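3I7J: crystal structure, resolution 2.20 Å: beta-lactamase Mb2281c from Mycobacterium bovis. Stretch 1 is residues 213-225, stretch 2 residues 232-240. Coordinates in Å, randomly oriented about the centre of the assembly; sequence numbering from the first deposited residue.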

ATOM      1  N   HIS A 213      10.005  -2.187 -12.486  1.00 17.79           N
ATOM      2  CA  HIS A 213       9.207  -1.879 -11.294  1.00 19.19           C
ATOM      3  C   HIS A 213       8.862  -0.394 -11.243  1.00 20.77           C
ATOM      4  O   HIS A 213       9.408   0.398 -12.009  1.00 17.71           O
ATOM      5  N   TRP A 214       7.958  -0.013 -10.345  1.00 20.57           N
ATOM      6  CA  TRP A 214       7.578   1.389 -10.230  1.00 11.42           C
ATOM      7  C   TRP A 214       8.527   2.176  -9.332  1.00 13.86           C
ATOM      8  O   TRP A 214       8.591   3.402  -9.430  1.00 18.99           O
ATOM      9  N   THR A 215       9.266   1.486  -8.461  1.00 11.14           N
ATOM     10  CA  THR A 215      10.219   2.172  -7.585  1.00 10.15           C
ATOM     11  C   THR A 215      11.522   2.459  -8.343  1.00 18.06           C
ATOM     12  O   THR A 215      11.652   2.129  -9.526  1.00 13.60           O
ATOM     13  N   GLY A 216      12.483   3.084  -7.669  1.00 16.24           N
ATOM     14  CA  GLY A 216      13.739   3.407  -8.325  1.00 16.44           C
ATOM     15  C   GLY A 216      14.717   2.247  -8.338  1.00 18.19           C
ATOM     16  O   GLY A 216      14.563   1.292  -7.574  1.00 14.27           O
ATOM     17  N   GLU A 217      15.721   2.323  -9.206  1.00 17.72           N
ATOM     18  CA  GLU A 217      16.727   1.272  -9.301  1.00 16.72           C
ATOM     19  C   GLU A 217      17.592   1.257  -8.059  1.00 13.13           C
ATOM     20  O   GLU A 217      18.295   0.284  -7.798  1.00 16.58           O
ATOM     21  N   CYS A 218      17.541   2.339  -7.294  1.00 11.11           N
ATOM     22  CA  CYS A 218      18.343   2.426  -6.089  1.00 15.18           C
ATOM     23  C   CYS A 218      17.576   2.129  -4.796  1.00 17.02           C
ATOM     24  O   CYS A 218      18.167   2.081  -3.713  1.00 10.68           O
ATOM     25  N   ASN A 219      16.267   1.928  -4.897  1.00 10.85           N
ATOM     26  CA  ASN A 219      15.491   1.591  -3.710  1.00 15.04           C
ATOM     27  C   ASN A 219      16.012   0.240  -3.232  1.00 16.41           C
ATOM     28  O   ASN A 219      16.386  -0.600  -4.046  1.00 13.84           O
ATOM     29  N   SER A 220      16.065   0.033  -1.920  1.00 18.95           N
ATOM     30  CA  SER A 220      16.565  -1.237  -1.390  1.00 16.99           C
ATOM     31  C   SER A 220      15.526  -2.330  -1.607  1.00 16.49           C
ATOM     32  O   SER A 220      14.351  -2.036  -1.841  1.00 10.22           O
ATOM     33  N   THR A 221      15.958  -3.586  -1.513  1.00 13.88           N
ATOM     34  CA  THR A 221      15.055  -4.720  -1.687  1.00 13.34           C
ATOM     35  C   THR A 221      13.986  -4.759  -0.591  1.00 19.10           C
ATOM     36  O   THR A 221      12.954  -5.408  -0.752  1.00 13.92           O
ATOM     37  N   ARG A 222      14.221  -4.060   0.517  1.00 13.59           N
ATOM     38  CA  ARG A 222      13.250  -4.034   1.619  1.00 11.81           C
ATOM     39  C   ARG A 222      12.161  -2.970   1.450  1.00  9.83           C
ATOM     40  O   ARG A 222      11.242  -2.873   2.265  1.00  9.99           O
ATOM     41  N   THR A 223      12.282  -2.169   0.399  1.00 10.73           N
ATOM     42  CA  THR A 223      11.305  -1.128   0.108  1.00 10.27           C
ATOM     43  C   THR A 223       9.918  -1.775  -0.008  1.00 11.08           C
ATOM     44  O   THR A 223       9.780  -2.842  -0.600  1.00  7.99           O
ATOM     45  N   PHE A 224       8.902  -1.133   0.570  1.00 10.67           N
ATOM     46  CA  PHE A 224       7.533  -1.651   0.534  1.00  8.19           C
ATOM     47  C   PHE A 224       6.555  -0.489   0.347  1.00 12.20           C
ATOM     48  O   PHE A 224       6.914   0.664   0.577  1.00 10.86           O
ATOM     49  N   GLY A 225       5.328  -0.801  -0.067  1.00  6.02           N
ATOM     50  CA  GLY A 225       4.330   0.228  -0.287  1.00  6.09           C
ATOM     51  C   GLY A 225       3.274  -0.236  -1.272  1.00 12.33           C
ATOM     52  O   GLY A 225       2.795  -1.366  -1.182  1.00 15.20           O
ATOM     53  N   GLY A 232      -0.964   6.983  -8.756  1.00 12.52           N
ATOM     54  CA  GLY A 232      -0.410   7.428  -7.490  1.00 11.12           C
ATOM     55  C   GLY A 232       0.350   6.279  -6.850  1.00 16.77           C
ATOM     56  O   GLY A 232       0.141   5.126  -7.219  1.00 16.28           O
ATOM     57  N   PHE A 233       1.239   6.573  -5.909  1.00  9.70           N
ATOM     58  CA  PHE A 233       1.982   5.513  -5.259  1.00 11.44           C
ATOM     59  C   PHE A 233       2.632   5.956  -3.953  1.00 18.19           C
ATOM     60  O   PHE A 233       2.729   7.149  -3.649  1.00 10.71           O
ATOM     61  N   ILE A 234       3.074   4.975  -3.181  1.00 10.98           N
ATOM     62  CA  ILE A 234       3.756   5.250  -1.940  1.00 11.27           C
ATOM     63  C   ILE A 234       4.755   4.143  -1.669  1.00  8.21           C
ATOM     64  O   ILE A 234       4.438   2.961  -1.779  1.00  8.32           O
ATOM     65  N   TRP A 235       5.986   4.532  -1.375  1.00  9.68           N
ATOM     66  CA  TRP A 235       6.990   3.558  -1.012  1.00 12.63           C
ATOM     67  C   TRP A 235       7.740   4.092   0.187  1.00 13.05           C
ATOM     68  O   TRP A 235       7.861   5.305   0.383  1.00  7.10           O
ATOM     69  N   VAL A 236       8.197   3.156   1.005  1.00 13.81           N
ATOM     70  CA  VAL A 236       8.929   3.445   2.224  1.00  8.54           C
ATOM     71  C   VAL A 236      10.163   2.576   2.117  1.00 13.36           C
ATOM     72  O   VAL A 236      10.052   1.370   1.922  1.00 11.49           O
ATOM     73  N   ASP A 237      11.339   3.177   2.222  1.00  9.53           N
ATOM     74  CA  ASP A 237      12.566   2.403   2.121  1.00 12.86           C
ATOM     75  C   ASP A 237      13.206   2.381   3.509  1.00 12.59           C
ATOM     76  O   ASP A 237      13.770   3.376   3.945  1.00 18.90           O
ATOM     77  N   PRO A 238      13.119   1.244   4.224  1.00 14.27           N
ATOM     78  CA  PRO A 238      13.692   1.114   5.571  1.00 11.35           C
ATOM     79  C   PRO A 238      15.208   1.265   5.626  1.00 14.83           C
ATOM     80  O   PRO A 238      15.759   1.596   6.672  1.00 18.68           O
ATOM     81  N   LYS A 239      15.881   1.001   4.511  1.00  9.24           N
ATOM     82  CA  LYS A 239      17.331   1.112   4.478  1.00 17.73           C
ATOM     83  C   LYS A 239      17.731   2.575   4.347  1.00 19.10           C
ATOM     84  O   LYS A 239      18.637   3.046   5.037  1.00 17.26           O
ATOM     85  N   ALA A 240      17.049   3.296   3.463  1.00 20.87           N
ATOM     86  CA  ALA A 240      17.342   4.709   3.270  1.00 16.60           C
ATOM     87  C   ALA A 240      16.632   5.486   4.364  1.00 17.96           C
ATOM     88  O   ALA A 240      16.971   6.637   4.647  1.00 18.13           O
TER

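Asp 237 is the polar centre of this contact. Its CA-to-CB bond runs sideways to the first stretch, but chi1 at -171° (t) and chi2 at -38° bring the carboxylate nearer, and both oxygens are well supplied with donors. OD2 accepts from Ser 220 N at 2.8 Å, with a nearly linear N-H...O angle of 170°, and from water 1, which lies 2.7 Å from Asp 237 OD2 and also donates to Cys 218 O at 3.3 Å, linking the two stretches. Asp 237 OD1 accepts from Ser 220 OG at 2.8 Å; chi1 p of Ser 220, whose CB points toward the second stretch, places the hydroxyl there. Asp 237 OD1 also takes Lys 239 N at 2.9 Å (133°) and Ala 240 N at 3.1 Å (164°), so the carboxylate holds its own following residues as well as the opposing loop.

Thr 223 OG1 (chi1 m) lies 3.1 Å from Asp 237 OD2, yet its proton goes to Ser 220 O at 2.7 Å. Ser 220 O also accepts Thr 223 N at 3.1 Å, closing the type I turn from Ser 220 to Thr 223.

Where the strands pair, Phe 224 N donates to Val 236 O (3.1 Å, 163°) and Val 236 N to Phe 224 O (2.8 Å, 153°), satisfying both backbones. Their side chains share a sheet face: Val 236 CB sits 3.9 Å from the Phe 224 ring centroid, 24° off the normal, while Pro 238 CG meets the ring edge, 3.7 Å from Phe 224 CE2.

Trp 214 (chi1 p) points toward the second stretch. Its CZ3 lies 3.7 Å from both Phe 233 CD1 and Trp 235 CB, and its edge faces a carbonyl, with Trp 214 CH2 3.3 Å from Ile 234 O. Both indole nitrogens, Trp 214 NE1 and Trp 235 NE1, are hydrogen-bonded elsewhere in the structure.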

ATOM      1  CB  HIS A 213       9.989  -2.265 -10.030  1.00  7.06           C
ATOM      2  CG  HIS A 213       9.127  -2.441  -8.814  1.00 20.03           C
ATOM      3  ND1 HIS A 213       8.170  -3.426  -8.724  1.00 18.62           N
ATOM      4  CD2 HIS A 213       9.077  -1.758  -7.645  1.00  8.07           C
ATOM      5  CE1 HIS A 213       7.565  -3.344  -7.551  1.00 15.28           C
ATOM      6  NE2 HIS A 213       8.096  -2.341  -6.879  1.00 14.89           N
ATOM      7  CB  TRP A 214       6.131   1.525  -9.734  1.00 13.36           C
ATOM      8  CG  TRP A 214       5.789   0.676  -8.542  1.00  4.34           C
ATOM      9  CD1 TRP A 214       5.461  -0.651  -8.540  1.00  5.61           C
ATOM     10  CD2 TRP A 214       5.744   1.105  -7.177  1.00  6.62           C
ATOM     11  NE1 TRP A 214       5.212  -1.075  -7.251  1.00  6.34           N
ATOM     12  CE2 TRP A 214       5.381  -0.017  -6.398  1.00  5.03           C
ATOM     13  CE3 TRP A 214       5.979   2.331  -6.535  1.00  7.03           C
ATOM     14  CZ2 TRP A 214       5.242   0.050  -5.008  1.00  8.15           C
ATOM     15  CZ3 TRP A 214       5.843   2.396  -5.153  1.00  6.97           C
ATOM     16  CH2 TRP A 214       5.478   1.260  -4.406  1.00 11.18           C
ATOM     17  CB  THR A 215      10.549   1.340  -6.310  1.00  9.34           C
ATOM     18  OG1 THR A 215      11.096   0.068  -6.685  1.00 10.97           O
ATOM     19  CG2 THR A 215       9.300   1.125  -5.473  1.00  9.27           C
ATOM     20  CB  GLU A 217      17.626   1.481 -10.517  1.00 15.13           C
ATOM     21  CG  GLU A 217      16.955   1.230 -11.845  1.00 35.15           C
ATOM     22  CD  GLU A 217      17.959   1.167 -12.982  1.00 43.92           C
ATOM     23  OE1 GLU A 217      18.771   2.111 -13.108  1.00 37.72           O
ATOM     24  OE2 GLU A 217      17.934   0.176 -13.749  1.00 51.84           O
ATOM     25  CB  CYS A 218      19.022   3.796  -6.026  1.00 17.78           C
ATOM     26  SG  CYS A 218      20.242   4.045  -7.357  1.00 19.49           S
ATOM     27  CB  ASN A 219      13.995   1.507  -4.049  1.00 11.14           C
ATOM     28  CG  ASN A 219      13.289   2.854  -3.909  1.00 18.09           C
ATOM     29  OD1 ASN A 219      13.213   3.415  -2.811  1.00 14.18           O
ATOM     30  ND2 ASN A 219      12.782   3.381  -5.016  1.00  8.76           N
ATOM     31  CB  SER A 220      16.840  -1.125   0.104  1.00 14.22           C
ATOM     32  OG  SER A 220      15.616  -1.019   0.801  1.00 18.87           O
ATOM     33  CB  THR A 221      15.828  -6.079  -1.675  1.00 15.72           C
ATOM     34  OG1 THR A 221      16.634  -6.160  -0.492  1.00 23.16           O
ATOM     35  CG2 THR A 221      16.718  -6.214  -2.909  1.00  5.42           C
ATOM     36  CB  ARG A 222      13.972  -3.811   2.946  1.00 12.07           C
ATOM     37  CG  ARG A 222      14.881  -4.955   3.363  1.00 23.17           C
ATOM     38  CD  ARG A 222      15.794  -4.500   4.484  1.00 37.82           C
ATOM     39  NE  ARG A 222      15.052  -4.038   5.658  1.00 37.60           N
ATOM     40  CZ  ARG A 222      15.561  -3.223   6.575  1.00 36.26           C
ATOM     41  NH1 ARG A 222      16.806  -2.783   6.440  1.00 27.67           N
ATOM     42  NH2 ARG A 222      14.831  -2.855   7.623  1.00 33.22           N
ATOM     43  CB  THR A 223      11.663  -0.409  -1.214  1.00 12.17           C
ATOM     44  OG1 THR A 223      12.988   0.135  -1.111  1.00  8.24           O
ATOM     45  CG2 THR A 223      10.672   0.729  -1.505  1.00  9.03           C
ATOM     46  CB  PHE A 224       7.221  -2.415   1.834  1.00  6.38           C
ATOM     47  CG  PHE A 224       7.235  -1.552   3.073  1.00 12.19           C
ATOM     48  CD1 PHE A 224       6.091  -0.861   3.474  1.00 10.22           C
ATOM     49  CD2 PHE A 224       8.399  -1.418   3.829  1.00  8.87           C
ATOM     50  CE1 PHE A 224       6.107  -0.052   4.612  1.00 11.80           C
ATOM     51  CE2 PHE A 224       8.432  -0.611   4.970  1.00  3.44           C
ATOM     52  CZ  PHE A 224       7.281   0.072   5.362  1.00  8.37           C
ATOM     53  CB  PHE A 233       3.066   4.946  -6.198  1.00 10.87           C
ATOM     54  CG  PHE A 233       4.265   5.855  -6.397  1.00 14.94           C
ATOM     55  CD1 PHE A 233       5.196   6.061  -5.377  1.00 11.12           C
ATOM     56  CD2 PHE A 233       4.477   6.478  -7.623  1.00 16.31           C
ATOM     57  CE1 PHE A 233       6.322   6.876  -5.582  1.00 13.29           C
ATOM     58  CE2 PHE A 233       5.594   7.292  -7.837  1.00 16.84           C
ATOM     59  CZ  PHE A 233       6.518   7.492  -6.816  1.00 10.54           C
ATOM     60  CB  ILE A 234       2.774   5.350  -0.740  1.00 12.31           C
ATOM     61  CG1 ILE A 234       3.572   5.524   0.563  1.00 17.31           C
ATOM     62  CG2 ILE A 234       1.902   4.089  -0.643  1.00  6.50           C
ATOM     63  CD1 ILE A 234       2.691   5.799   1.792  1.00 12.74           C
ATOM     64  CB  TRP A 235       7.941   3.195  -2.177  1.00  6.63           C
ATOM     65  CG  TRP A 235       8.760   4.295  -2.815  1.00 12.65           C
ATOM     66  CD1 TRP A 235       8.653   4.739  -4.105  1.00  8.30           C
ATOM     67  CD2 TRP A 235       9.879   4.988  -2.249  1.00  6.75           C
ATOM     68  NE1 TRP A 235       9.639   5.654  -4.378  1.00 14.07           N
ATOM     69  CE2 TRP A 235      10.407   5.827  -3.256  1.00 10.81           C
ATOM     70  CE3 TRP A 235      10.494   4.980  -0.990  1.00 12.35           C
ATOM     71  CZ2 TRP A 235      11.524   6.654  -3.042  1.00 16.39           C
ATOM     72  CZ3 TRP A 235      11.601   5.800  -0.776  1.00  9.04           C
ATOM     73  CH2 TRP A 235      12.104   6.622  -1.798  1.00  9.89           C
ATOM     74  CB  VAL A 236       8.114   3.008   3.461  1.00 11.21           C
ATOM     75  CG1 VAL A 236       8.825   3.417   4.741  1.00  3.48           C
ATOM     76  CG2 VAL A 236       6.717   3.612   3.395  1.00 10.55           C
ATOM     77  CB  ASP A 237      13.497   3.063   1.097  1.00 15.10           C
ATOM     78  CG  ASP A 237      14.701   2.211   0.770  1.00 15.47           C
ATOM     79  OD1 ASP A 237      15.236   1.568   1.700  1.00 15.63           O
ATOM     80  OD2 ASP A 237      15.122   2.200  -0.410  1.00 12.02           O
ATOM     81  CB  PRO A 238      13.264  -0.286   6.009  1.00 19.39           C
ATOM     82  CG  PRO A 238      12.087  -0.596   5.151  1.00 23.73           C
ATOM     83  CD  PRO A 238      12.467  -0.012   3.819  1.00 12.39           C
ATOM     84  CB  LYS A 239      17.917   0.298   3.316  1.00 15.26           C
ATOM     85  CG  LYS A 239      19.445   0.268   3.292  1.00 23.99           C
ATOM     86  CD  LYS A 239      20.000  -0.556   2.135  1.00 27.79           C
ATOM     87  CE  LYS A 239      19.691  -2.049   2.279  1.00 42.34           C
ATOM     88  NZ  LYS A 239      20.422  -2.709   3.396  1.00 42.09           N
ATOM     89  CB  ALA A 240      16.848   5.168   1.903  1.00 13.18           C
TER
HETATM   90  O   HOH W   1      17.720   2.992  -0.619  1.00 24.04           O